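Side-chain contacts in thioredoxin reductase (Clostridium acetobutylicum ATCC 824, PDB 6GNA), which probably reduces thioredoxin with electrons taken from ferredoxin rather than from a pyridine nucleotide, passing them through FAD and a redox-active disulfide: residues F94-S99 / Y103-V108; I146-G151 / E203-K208. All blocks are in the same frame, centred on the assembly; numbering follows the deposited sequence.

Interaction 1: F94-S99 / Y103-V108; sequences FSIMTS and YEASKV
Phe94 and Ile96 pair with Ala105 and Tyr103 as antiparallel hydrogen-bonded pairs, flanking the non-hydrogen-bonded pair of Ser95 and Glu104; the short strands run at 147° and approach to 4.7 Å. Four backbone bonds lace them together, the shortest from Ile96 N to Tyr103 O at 2.7 Å, and between them a CA-H...O contact joins Glu104 CA to Phe94 O, 3.2 Å apart. Phe94, Ile96, Tyr103 and Ala105 share one face. With CG anti to its carbonyl carbon (chi1 -59°), Phe94 lays its ring over Val108, whose CG2 lies 3.5 Å from Phe94 CG, while the carbonyl oxygens of Ala105 and Ser106 meet the ring at its edge, in plane. This is the beta hairpin 94-98/102-105 of the FAD-binding domain, and the chain turns a corner at Ser106 and Lys107 before Val108 enters the parallel sheet. Ile96 reaches along the same face, its CD1 4.0 Å from Ala105 CB. Nearer the turn, the Thr98 methyl CG2 abuts the edge of the Tyr103 ring, 3.8 Å from CE1, and Thr98 OG1 hydrogen-bonds to Asp101 O. Phe35 packs edge-to-face with the same tyrosine. On the other face a water donates to Glu104 OE2 at 3.0 Å; its link to Ser95 OG is doubtful.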
ATOM      1  N   PHE A  94      20.637  -5.338 -14.092  1.00 30.48           N
ATOM      2  CA  PHE A  94      20.782  -3.895 -14.054  1.00 28.17           C
ATOM      3  C   PHE A  94      22.188  -3.555 -13.610  1.00 27.49           C
ATOM      4  O   PHE A  94      22.690  -4.122 -12.636  1.00 28.65           O
ATOM      5  CB  PHE A  94      19.753  -3.289 -13.106  1.00 26.50           C
ATOM      6  CG  PHE A  94      18.332  -3.598 -13.500  1.00 26.98           C
ATOM      7  CD1 PHE A  94      17.728  -4.773 -13.099  1.00 29.02           C
ATOM      8  CD2 PHE A  94      17.620  -2.716 -14.296  1.00 28.85           C
ATOM      9  CE1 PHE A  94      16.427  -5.059 -13.478  1.00 27.33           C
ATOM     10  CE2 PHE A  94      16.320  -3.006 -14.687  1.00 28.44           C
ATOM     11  CZ  PHE A  94      15.729  -4.167 -14.268  1.00 26.35           C
ATOM     12  N   SER A  95      22.813  -2.638 -14.334  1.00 27.94           N
ATOM     13  CA  SER A  95      24.078  -2.051 -13.928  1.00 28.46           C
ATOM     14  C   SER A  95      23.774  -0.754 -13.190  1.00 26.86           C
ATOM     15  O   SER A  95      23.062   0.112 -13.704  1.00 32.36           O
ATOM     16  CB  SER A  95      24.919  -1.770 -15.169  1.00 31.93           C
ATOM     17  OG  SER A  95      26.237  -1.401 -14.827  1.00 40.35           O
ATOM     18  N   ILE A  96      24.314  -0.624 -11.988  1.00 26.05           N
ATOM     19  CA  ILE A  96      23.954   0.459 -11.079  1.00 26.00           C
ATOM     20  C   ILE A  96      25.198   1.293 -10.835  1.00 24.63           C
ATOM     21  O   ILE A  96      26.142   0.828 -10.182  1.00 28.38           O
ATOM     22  CB  ILE A  96      23.383  -0.074  -9.767  1.00 23.52           C
ATOM     23  CG1 ILE A  96      22.113  -0.877 -10.049  1.00 27.57           C
ATOM     24  CG2 ILE A  96      23.089   1.082  -8.803  1.00 25.50           C
ATOM     25  CD1 ILE A  96      21.580  -1.620  -8.855  1.00 28.90           C
ATOM     26  N   MET A  97      25.194   2.530 -11.334  1.00 23.64           N
ATOM     27  CA  MET A  97      26.320   3.447 -11.207  1.00 24.13           C
ATOM     28  C   MET A  97      26.037   4.400 -10.065  1.00 23.91           C
ATOM     29  O   MET A  97      24.969   5.017 -10.021  1.00 23.89           O
ATOM     30  CB  MET A  97      26.483   4.296 -12.469  1.00 26.37           C
ATOM     31  CG  MET A  97      26.513   3.545 -13.761  1.00 36.60           C
ATOM     32  SD  MET A  97      27.951   2.497 -13.862  1.00 60.49           S
ATOM     33  CE  MET A  97      27.109   0.955 -14.063  1.00 53.80           C
ATOM     34  N   THR A  98      27.005   4.565  -9.179  1.00 24.70           N
ATOM     35  CA  THR A  98      26.814   5.385  -7.991  1.00 23.81           C
ATOM     36  C   THR A  98      27.943   6.401  -7.870  1.00 26.19           C
ATOM     37  O   THR A  98      28.908   6.412  -8.644  1.00 26.44           O
ATOM     38  CB  THR A  98      26.736   4.534  -6.714  1.00 24.13           C
ATOM     39  OG1 THR A  98      28.059   4.199  -6.286  1.00 26.56           O
ATOM     40  CG2 THR A  98      25.974   3.254  -6.933  1.00 24.91           C
ATOM     41  N   SER A  99      27.802   7.270  -6.872  1.00 25.80           N
ATOM     42  CA  SER A  99      28.839   8.233  -6.546  1.00 24.09           C
ATOM     43  C   SER A  99      30.128   7.570  -6.080  1.00 27.26           C
ATOM     44  O   SER A  99      31.147   8.266  -5.961  1.00 31.01           O
ATOM     45  CB  SER A  99      28.319   9.182  -5.468  1.00 24.10           C
ATOM     46  OG  SER A  99      27.830   8.469  -4.328  1.00 26.12           O
ATOM     47  N   TYR A 103      27.554  -1.475  -9.260  1.00 28.31           N
ATOM     48  CA  TYR A 103      26.943  -2.709  -8.795  1.00 31.71           C
ATOM     49  C   TYR A 103      26.127  -3.320  -9.920  1.00 34.70           C
ATOM     50  O   TYR A 103      25.753  -2.649 -10.881  1.00 30.38           O
ATOM     51  CB  TYR A 103      26.002  -2.462  -7.611  1.00 28.65           C
ATOM     52  CG  TYR A 103      26.661  -1.800  -6.425  1.00 29.59           C
ATOM     53  CD1 TYR A 103      26.922  -0.437  -6.429  1.00 29.09           C
ATOM     54  CD2 TYR A 103      27.014  -2.531  -5.293  1.00 32.83           C
ATOM     55  CE1 TYR A 103      27.529   0.183  -5.357  1.00 29.78           C
ATOM     56  CE2 TYR A 103      27.630  -1.916  -4.207  1.00 32.94           C
ATOM     57  CZ  TYR A 103      27.872  -0.556  -4.242  1.00 33.54           C
ATOM     58  OH  TYR A 103      28.472   0.081  -3.184  1.00 35.91           O
ATOM     59  N   GLU A 104      25.868  -4.611  -9.794  1.00 30.13           N
ATOM     60  CA  GLU A 104      24.912  -5.298 -10.645  1.00 30.52           C
ATOM     61  C   GLU A 104      23.860  -5.942  -9.757  1.00 27.95           C
ATOM     62  O   GLU A 104      24.166  -6.429  -8.663  1.00 30.83           O
ATOM     63  CB  GLU A 104      25.592  -6.348 -11.519  1.00 35.78           C
ATOM     64  CG  GLU A 104      26.300  -5.728 -12.707  1.00 41.90           C
ATOM     65  CD  GLU A 104      27.043  -6.732 -13.556  1.00 44.28           C
ATOM     66  OE1 GLU A 104      26.861  -7.951 -13.354  1.00 46.26           O
ATOM     67  OE2 GLU A 104      27.812  -6.292 -14.436  1.00 50.36           O
ATOM     68  N   ALA A 105      22.616  -5.922 -10.222  1.00 28.14           N
ATOM     69  CA  ALA A 105      21.522  -6.523  -9.481  1.00 26.25           C
ATOM     70  C   ALA A 105      20.534  -7.168 -10.439  1.00 28.81           C
ATOM     71  O   ALA A 105      20.298  -6.660 -11.539  1.00 28.42           O
ATOM     72  CB  ALA A 105      20.805  -5.491  -8.598  1.00 26.02           C
ATOM     73  N   SER A 106      19.959  -8.294 -10.020  1.00 28.35           N
ATOM     74  CA  SER A 106      18.992  -8.976 -10.871  1.00 28.01           C
ATOM     75  C   SER A 106      17.667  -8.223 -10.911  1.00 30.99           C
ATOM     76  O   SER A 106      17.022  -8.139 -11.963  1.00 30.46           O
ATOM     77  CB  SER A 106      18.782 -10.406 -10.372  1.00 34.26           C
ATOM     78  OG  SER A 106      19.988 -11.150 -10.434  1.00 40.62           O
ATOM     79  N   LYS A 107      17.251  -7.673  -9.776  1.00 26.81           N
ATOM     80  CA  LYS A 107      16.008  -6.921  -9.669  1.00 24.36           C
ATOM     81  C   LYS A 107      16.321  -5.586  -9.019  1.00 23.63           C
ATOM     82  O   LYS A 107      17.202  -5.496  -8.166  1.00 24.41           O
ATOM     83  CB  LYS A 107      14.967  -7.645  -8.794  1.00 27.54           C
ATOM     84  CG  LYS A 107      14.727  -9.106  -9.172  1.00 31.16           C
ATOM     85  CD  LYS A 107      14.064  -9.230 -10.522  1.00 33.94           C
ATOM     86  CE  LYS A 107      13.903 -10.690 -10.929  1.00 33.56           C
ATOM     87  NZ  LYS A 107      13.312 -10.822 -12.277  1.00 37.30           N
ATOM     88  N   VAL A 108      15.587  -4.557  -9.417  1.00 22.84           N
ATOM     89  CA  VAL A 108      15.741  -3.220  -8.854  1.00 21.41           C
ATOM     90  C   VAL A 108      14.383  -2.761  -8.344  1.00 20.54           C
ATOM     91  O   VAL A 108      13.365  -2.980  -9.009  1.00 21.76           O
ATOM     92  CB  VAL A 108      16.291  -2.225  -9.895  1.00 23.01           C
ATOM     93  CG1 VAL A 108      16.176  -0.796  -9.414  1.00 25.38           C
ATOM     94  CG2 VAL A 108      17.738  -2.560 -10.234  1.00 24.22           C
TER
HETATM   95  O   HOH W   1      27.849  -3.303 -14.894  1.00 52.23           O

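Interaction 2: I146-G151 / E203-K208; sequences IVTIVG and EKLKLK
Thr148 and Leu205 mark the nearest approach of strands 146-151 and 203-207, whose backbones stay well apart, 7.9 Å between Thr148 CA and Leu205 CA, so that side chains alone bridge the gap. Leu205 supplies the whole of its side of the contact through one methyl, CD2. Its CB points at strand 146-151; with CG anti to the backbone N (chi1 175°), the side chain swings along that strand in the direction of Val150, and CD2 comes 3.7 Å from Thr148 CG2. The two side chains cross at a slant, methyl against methyl. Two residues further along, on the same face of strand 146-151, Val150 adds a looser contact, its CG2 4.2 Å from Leu205 CD2. The leucine methyl therefore touches both beta-branched residues. Thr148 divides its two branches between different tasks: CG2 is given to the leucine, while OG1, anti to the carbonyl carbon (chi1 -62°), hydrogen-bonds to Thr214 OG1. That bond satisfies the hydroxyl of a buried residue and ties it to the chain just before strand 216-220, while the methyl branch meets Leu205. All three touching residues are buried, and the interface is small, 91 Å² summed over both sides. Strand 146-151 is the middle strand of a parallel five-stranded sheet, between 216-220 and 169-174, the latter supplying Tyr171 and Val173 beside Thr148. Strand 202-207 is likewise central in its antiparallel three-stranded sheet, where Leu205 also touches Ile196 of strand 193-198; the contact thus packs one sheet upon the other.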
ATOM      1  N   ILE A 146      33.976  26.013 -17.960  1.00 29.83           N
ATOM      2  CA  ILE A 146      33.389  26.595 -16.759  1.00 28.29           C
ATOM      3  C   ILE A 146      32.162  25.781 -16.379  1.00 27.69           C
ATOM      4  O   ILE A 146      31.294  25.523 -17.222  1.00 28.04           O
ATOM      5  CB  ILE A 146      33.008  28.065 -16.994  1.00 28.29           C
ATOM      6  CG1 ILE A 146      34.239  28.880 -17.416  1.00 30.13           C
ATOM      7  CG2 ILE A 146      32.360  28.655 -15.746  1.00 28.58           C
ATOM      8  CD1 ILE A 146      33.899  30.256 -17.929  1.00 39.41           C
ATOM      9  N   VAL A 147      32.072  25.397 -15.110  1.00 26.90           N
ATOM     10  CA  VAL A 147      30.973  24.571 -14.617  0.75 26.32           C
ATOM     11  C   VAL A 147      30.336  25.240 -13.406  1.00 27.28           C
ATOM     12  O   VAL A 147      31.040  25.683 -12.487  1.00 26.76           O
ATOM     13  CB  VAL A 147      31.446  23.151 -14.256  0.75 27.78           C
ATOM     14  CG1 VAL A 147      30.316  22.342 -13.625  0.75 37.85           C
ATOM     15  CG2 VAL A 147      31.974  22.446 -15.496  0.75 27.38           C
ATOM     16  N   THR A 148      29.008  25.288 -13.397  1.00 25.13           N
ATOM     17  CA  THR A 148      28.229  25.776 -12.272  1.00 24.35           C
ATOM     18  C   THR A 148      27.405  24.618 -11.731  1.00 24.06           C
ATOM     19  O   THR A 148      26.686  23.948 -12.485  1.00 24.66           O
ATOM     20  CB  THR A 148      27.320  26.922 -12.707  1.00 24.72           C
ATOM     21  OG1 THR A 148      28.132  28.003 -13.173  1.00 25.35           O
ATOM     22  CG2 THR A 148      26.501  27.423 -11.540  1.00 24.33           C
ATOM     23  N   ILE A 149      27.518  24.378 -10.436  1.00 23.44           N
ATOM     24  CA  ILE A 149      26.732  23.352  -9.760  1.00 23.17           C
ATOM     25  C   ILE A 149      25.734  24.037  -8.847  1.00 22.63           C
ATOM     26  O   ILE A 149      26.121  24.806  -7.956  1.00 23.05           O
ATOM     27  CB  ILE A 149      27.620  22.390  -8.966  1.00 23.02           C
ATOM     28  CG1 ILE A 149      28.414  21.530  -9.946  1.00 27.12           C
ATOM     29  CG2 ILE A 149      26.784  21.519  -8.030  1.00 24.58           C
ATOM     30  CD1 ILE A 149      29.513  20.770  -9.293  1.00 33.35           C
ATOM     31  N   VAL A 150      24.459  23.729  -9.057  1.00 22.74           N
ATOM     32  CA  VAL A 150      23.371  24.154  -8.183  1.00 22.36           C
ATOM     33  C   VAL A 150      23.094  22.958  -7.277  1.00 22.17           C
ATOM     34  O   VAL A 150      22.544  21.942  -7.705  1.00 23.49           O
ATOM     35  CB  VAL A 150      22.148  24.603  -8.983  1.00 26.70           C
ATOM     36  CG1 VAL A 150      21.101  25.167  -8.061  1.00 27.64           C
ATOM     37  CG2 VAL A 150      22.552  25.649 -10.011  1.00 24.80           C
ATOM     38  N   GLY A 151      23.534  23.062  -6.024  1.00 22.02           N
ATOM     39  CA  GLY A 151      23.579  21.925  -5.115  1.00 21.55           C
ATOM     40  C   GLY A 151      22.439  21.963  -4.114  1.00 23.40           C
ATOM     41  O   GLY A 151      22.281  22.932  -3.376  1.00 22.94           O
ATOM     42  N   GLU A 203      25.009  29.113 -22.063  1.00 35.34           N
ATOM     43  CA  GLU A 203      26.017  30.163 -22.028  1.00 35.81           C
ATOM     44  C   GLU A 203      26.113  30.856 -20.678  1.00 34.58           C
ATOM     45  O   GLU A 203      27.201  31.312 -20.307  1.00 34.39           O
ATOM     46  CB  GLU A 203      25.729  31.203 -23.121  1.00 37.97           C
ATOM     47  CG  GLU A 203      25.740  30.599 -24.511  1.00 39.54           C
ATOM     48  CD  GLU A 203      25.411  31.607 -25.595  1.00 71.53           C
ATOM     49  OE1 GLU A 203      25.860  32.768 -25.490  1.00107.70           O
ATOM     50  OE2 GLU A 203      24.696  31.240 -26.551  1.00 67.99           O
ATOM     51  N   LYS A 204      25.023  30.936 -19.924  1.00 33.91           N
ATOM     52  CA  LYS A 204      25.055  31.681 -18.675  1.00 33.11           C
ATOM     53  C   LYS A 204      24.004  31.144 -17.719  1.00 32.01           C
ATOM     54  O   LYS A 204      22.985  30.589 -18.137  1.00 32.29           O
ATOM     55  CB  LYS A 204      24.801  33.175 -18.917  1.00 36.92           C
ATOM     56  N   LEU A 205      24.275  31.311 -16.430  1.00 30.92           N
ATOM     57  CA  LEU A 205      23.275  31.149 -15.382  1.00 30.24           C
ATOM     58  C   LEU A 205      22.972  32.532 -14.831  1.00 32.51           C
ATOM     59  O   LEU A 205      23.874  33.210 -14.326  1.00 31.03           O
ATOM     60  CB  LEU A 205      23.773  30.236 -14.261  1.00 28.59           C
ATOM     61  CG  LEU A 205      22.803  30.128 -13.069  1.00 28.04           C
ATOM     62  CD1 LEU A 205      21.458  29.523 -13.479  1.00 28.33           C
ATOM     63  CD2 LEU A 205      23.399  29.322 -11.931  1.00 26.62           C
ATOM     64  N   LYS A 206      21.721  32.962 -14.960  1.00 32.08           N
ATOM     65  CA  LYS A 206      21.274  34.226 -14.398  1.00 33.12           C
ATOM     66  C   LYS A 206      20.793  33.989 -12.972  1.00 36.31           C
ATOM     67  O   LYS A 206      20.012  33.068 -12.719  1.00 31.73           O
ATOM     68  CB  LYS A 206      20.136  34.820 -15.236  1.00 34.93           C
ATOM     69  CG  LYS A 206      20.531  35.324 -16.609  1.00 36.22           C
ATOM     70  CD  LYS A 206      19.330  35.975 -17.286  1.00 39.14           C
ATOM     71  CE  LYS A 206      19.620  36.367 -18.728  1.00 67.36           C
ATOM     72  NZ  LYS A 206      20.642  37.440 -18.834  1.00 76.89           N
ATOM     73  N   LEU A 207      21.275  34.806 -12.043  1.00 32.43           N
ATOM     74  CA  LEU A 207      20.831  34.775 -10.661  1.00 32.10           C
ATOM     75  C   LEU A 207      20.263  36.145 -10.307  1.00 34.71           C
ATOM     76  O   LEU A 207      20.326  37.087 -11.097  1.00 35.14           O
ATOM     77  CB  LEU A 207      21.976  34.348  -9.725  1.00 30.76           C
ATOM     78  CG  LEU A 207      22.582  32.984 -10.107  1.00 29.25           C
ATOM     79  CD1 LEU A 207      23.882  33.157 -10.927  1.00 29.22           C
ATOM     80  CD2 LEU A 207      22.813  32.066  -8.896  1.00 30.12           C
ATOM     81  N   LYS A 208      19.681  36.260  -9.112  1.00 34.85           N
ATOM     82  CA  LYS A 208      18.955  37.486  -8.778  1.00 36.03           C
ATOM     83  C   LYS A 208      19.848  38.723  -8.853  1.00 40.61           C
ATOM     84  O   LYS A 208      19.408  39.784  -9.310  1.00 41.95           O
ATOM     85  CB  LYS A 208      18.307  37.369  -7.397  1.00 44.76           C
ATOM     86  CG  LYS A 208      16.851  36.949  -7.451  1.00 66.82           C
ATOM     87  CD  LYS A 208      16.722  35.523  -7.928  1.00 89.25           C
TER

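Overall arrangement
Interactions 1 and 2 follow one another along the chain and do not touch: their centres lie 31 Å apart and their nearest atoms about 12 Å. Interaction 1 joins neighbouring strands of one sheet, with backbone bonds as well as side chains, whereas interaction 2 joins two sheets through a few methyl groups. The first belongs to the part of the fold that holds FAD; the side chain of Thr98 is about 7 Å from the bound cofactor. The second lies in the part that probably corresponds to the pyridine-nucleotide domain of classical thioredoxin reductases. The disulfide Cys134-Cys137 precedes strand 146-151 in sequence, between the two interactions.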